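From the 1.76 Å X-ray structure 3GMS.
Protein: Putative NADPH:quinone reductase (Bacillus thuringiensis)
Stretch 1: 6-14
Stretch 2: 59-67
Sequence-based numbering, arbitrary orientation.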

# COMPACT_ATOMS: atom_id res chain seq x y z
N LYS A 6 2.59 -16.79 19.00
CA LYS A 6 2.13 -17.45 17.80
C LYS A 6 2.64 -16.65 16.59
O LYS A 6 2.83 -15.43 16.68
CB LYS A 6 0.60 -17.47 17.80
CG LYS A 6 0.01 -18.34 16.71
CD LYS A 6 -1.53 -18.28 16.72
CE LYS A 6 -2.11 -18.65 18.09
NZ LYS A 6 -3.46 -19.23 17.90
N LEU A 7 2.80 -17.33 15.46
CA LEU A 7 3.27 -16.64 14.24
C LEU A 7 2.83 -17.39 13.03
O LEU A 7 2.66 -18.61 13.10
CB LEU A 7 4.79 -16.55 14.19
CG LEU A 7 5.63 -17.82 14.02
CD1 LEU A 7 6.90 -17.58 13.19
CD2 LEU A 7 6.02 -18.32 15.39
N ILE A 8 2.64 -16.67 11.92
CA ILE A 8 2.44 -17.31 10.63
C ILE A 8 3.78 -17.24 9.89
O ILE A 8 4.39 -16.18 9.81
CB ILE A 8 1.36 -16.57 9.77
CG1 ILE A 8 0.04 -16.44 10.54
CG2 ILE A 8 1.18 -17.26 8.44
CD1 ILE A 8 -0.51 -17.76 11.07
N GLN A 9 4.22 -18.37 9.33
CA GLN A 9 5.51 -18.51 8.68
C GLN A 9 5.36 -19.35 7.42
O GLN A 9 4.44 -20.19 7.36
CB GLN A 9 6.44 -19.24 9.67
CG GLN A 9 7.84 -19.29 9.29
CD GLN A 9 8.76 -19.19 10.50
OE1 GLN A 9 9.43 -18.18 10.67
NE2 GLN A 9 8.83 -20.23 11.31
N PHE A 10 6.20 -19.12 6.42
CA PHE A 10 6.38 -20.04 5.29
C PHE A 10 7.85 -20.37 5.17
O PHE A 10 8.71 -19.51 5.35
CB PHE A 10 5.85 -19.51 3.95
CG PHE A 10 6.38 -18.14 3.56
CD1 PHE A 10 7.33 -18.02 2.56
CD2 PHE A 10 5.87 -16.98 4.17
CE1 PHE A 10 7.82 -16.76 2.19
CE2 PHE A 10 6.36 -15.72 3.81
CZ PHE A 10 7.32 -15.60 2.81
N HIS A 11 8.12 -21.63 4.85
CA HIS A 11 9.49 -22.15 4.78
C HIS A 11 9.94 -22.31 3.33
O HIS A 11 11.13 -22.45 3.08
CB HIS A 11 9.60 -23.48 5.52
CG HIS A 11 9.29 -23.38 6.98
ND1 HIS A 11 10.27 -23.33 7.95
CD2 HIS A 11 8.11 -23.31 7.63
CE1 HIS A 11 9.70 -23.23 9.14
NE2 HIS A 11 8.39 -23.22 8.97
N LYS A 12 8.99 -22.26 2.40
CA LYS A 12 9.28 -22.25 0.98
C LYS A 12 8.37 -21.24 0.31
O LYS A 12 7.28 -20.92 0.84
CB LYS A 12 9.01 -23.65 0.35
CG LYS A 12 9.75 -24.80 0.99
CD LYS A 12 9.62 -26.00 0.03
CE LYS A 12 10.46 -27.18 0.50
NZ LYS A 12 9.87 -27.87 1.68
N PHE A 13 8.80 -20.72 -0.83
CA PHE A 13 7.92 -19.89 -1.64
C PHE A 13 6.91 -20.80 -2.34
O PHE A 13 7.18 -21.98 -2.56
CB PHE A 13 8.71 -19.07 -2.67
CG PHE A 13 9.72 -18.12 -2.07
CD1 PHE A 13 9.33 -17.08 -1.22
CD2 PHE A 13 11.08 -18.24 -2.41
CE1 PHE A 13 10.28 -16.19 -0.68
CE2 PHE A 13 12.04 -17.35 -1.89
CZ PHE A 13 11.63 -16.32 -1.03
N GLY A 14 5.74 -20.25 -2.64
CA GLY A 14 4.73 -20.96 -3.43
C GLY A 14 3.39 -20.30 -3.22
O GLY A 14 3.33 -19.17 -2.72
N ARG A 59 15.95 -11.51 -2.19
CA ARG A 59 15.95 -10.58 -1.06
C ARG A 59 15.10 -10.98 0.14
O ARG A 59 15.22 -10.37 1.20
CB ARG A 59 15.68 -9.13 -1.50
CG ARG A 59 14.84 -8.93 -2.79
CD ARG A 59 14.50 -7.44 -2.94
NE ARG A 59 13.46 -7.07 -1.97
CZ ARG A 59 12.18 -6.83 -2.29
NH1 ARG A 59 11.77 -6.86 -3.55
NH2 ARG A 59 11.32 -6.53 -1.33
N ILE A 60 14.27 -12.02 0.02
CA ILE A 60 13.50 -12.49 1.18
C ILE A 60 14.07 -13.81 1.66
O ILE A 60 13.93 -14.81 0.96
CB ILE A 60 11.97 -12.70 0.87
CG1 ILE A 60 11.34 -11.49 0.13
CG2 ILE A 60 11.22 -13.04 2.15
CD1 ILE A 60 10.94 -10.28 1.02
N PRO A 61 14.71 -13.83 2.85
CA PRO A 61 15.26 -15.04 3.48
C PRO A 61 14.11 -15.91 3.93
O PRO A 61 13.05 -15.39 4.31
CB PRO A 61 15.96 -14.50 4.74
CG PRO A 61 16.08 -13.07 4.56
CD PRO A 61 14.94 -12.64 3.68
N LEU A 62 14.32 -17.23 3.89
CA LEU A 62 13.35 -18.20 4.40
C LEU A 62 13.90 -18.83 5.67
O LEU A 62 15.11 -19.01 5.78
CB LEU A 62 13.09 -19.29 3.35
CG LEU A 62 12.40 -18.80 2.08
CD1 LEU A 62 12.54 -19.85 0.98
CD2 LEU A 62 10.92 -18.50 2.40
N PRO A 63 13.03 -19.13 6.65
CA PRO A 63 11.60 -18.91 6.58
C PRO A 63 11.29 -17.44 6.82
O PRO A 63 12.15 -16.68 7.33
CB PRO A 63 11.07 -19.76 7.73
CG PRO A 63 12.18 -19.69 8.79
CD PRO A 63 13.47 -19.62 7.98
N ASN A 64 10.06 -17.03 6.50
CA ASN A 64 9.73 -15.62 6.65
C ASN A 64 8.34 -15.46 7.24
O ASN A 64 7.47 -16.32 7.01
CB ASN A 64 9.80 -14.95 5.28
CG ASN A 64 9.32 -13.51 5.31
OD1 ASN A 64 8.17 -13.21 4.91
ND2 ASN A 64 10.17 -12.63 5.83
N ILE A 65 8.13 -14.37 7.98
CA ILE A 65 6.79 -14.05 8.54
C ILE A 65 6.16 -12.98 7.64
O ILE A 65 6.74 -11.92 7.48
CB ILE A 65 6.86 -13.56 9.99
CG1 ILE A 65 7.47 -14.66 10.88
CG2 ILE A 65 5.46 -13.24 10.52
CD1 ILE A 65 7.94 -14.17 12.26
N PRO A 66 4.99 -13.25 7.02
CA PRO A 66 4.49 -12.19 6.13
C PRO A 66 3.86 -10.99 6.87
O PRO A 66 3.60 -11.05 8.08
CB PRO A 66 3.35 -12.86 5.35
CG PRO A 66 3.29 -14.26 5.77
CD PRO A 66 4.18 -14.49 6.96
N GLY A 67 3.54 -9.94 6.11
CA GLY A 67 2.83 -8.79 6.67
C GLY A 67 3.70 -7.56 6.86
O GLY A 67 4.71 -7.56 7.58

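Residues 6-14 bring a β-strand and the loop after it against residues 59-67, a segment without regular helix or strand, and the two run antiparallel. The CA atoms come nearest at His-11 and Pro-63 (4.3 Å) and at Gln-9 and Ile-65 (4.6 Å). Between these two points sits a single β-bridge, Phe-10 with Asn-64, which supplies both hydrogen bonds of the interface. Phe-10 N donates to Asn-64 O (3.1 Å, N-H...O angle 161°), and Asn-64 N donates to Phe-10 O (3.0 Å, 156°). Each residue thus has its amide and its carbonyl satisfied by the same partner, in the closed ring of a hydrogen-bonded antiparallel pair.

The pairing does not continue as a ladder: at the next hydrogen-bonding position towards the start of the strand, Ile-8 is paired with Pro-66, whose nitrogen has no hydrogen to offer Ile-8 O. The peptide bond before Pro-63 is cis. Asn-64 O also receives a CA-H...O contact from Gln-9 CA at 3.4 Å, so this carbonyl faces both an amide and a polarised C-H. Ile-8 O fares less well. It is buried by the contact and finds no hydrogen-bond donor anywhere in the model; Pro-66 CD stands 3.3 Å from Ile-8 O, where a residue other than proline would carry an amide hydrogen on its nitrogen. The closest approaches across the interface come from carbon: Ile-65 CA makes a CA-H...O contact with Ile-8 O at 3.5 Å, and Ile-65 CG2 approaches Ile-8 O to 3.2 Å.

The side chains add mainly apolar packing to this polar centre. Phe-10, with chi1 in the p well, covers more of its area against the other stretch than any other residue. Its ring lies between Leu-62 and Pro-66: Phe-10 CE1 meets Leu-62 CD2 at 3.6 Å, while Pro-66 CG reaches the ring edge, 3.9 Å from Phe-10 CE2. Towards the start of the strand, Leu-7 CD1 touches Ile-65 CD1 at 3.7 Å, and Ile-8 CG2 lies more loosely against Pro-66 CD at 4.3 Å.

Two aromatic rings in the loop receive aliphatic groups on a face. Pro-63 CB sits over the His-11 ring, 4.0 Å from its centroid, and Leu-62 CD1 sits over the Phe-13 ring, 4.1 Å from its centroid; both are CH-π contacts, in which weakly polarised C-H groups meet π electrons. The edge of the Phe-13 ring faces a carbonyl instead, with Phe-13 CZ 3.4 Å from Ile-60 O, an arrangement that suits the slightly positive rim of an aromatic ring.

Gln-9 NE2 and His-11 NE2 are hydrogen-bonded elsewhere in the structure, while His-11 ND1 lies 3.7 Å from Pro-63 CB. Gln-9 CG lies 3.6 Å from Pro-63 CB, and the amide end is close as well, with Gln-9 OE1 3.7 Å from Pro-63 CG. Altogether the contact buries 620 Å², counting both sides.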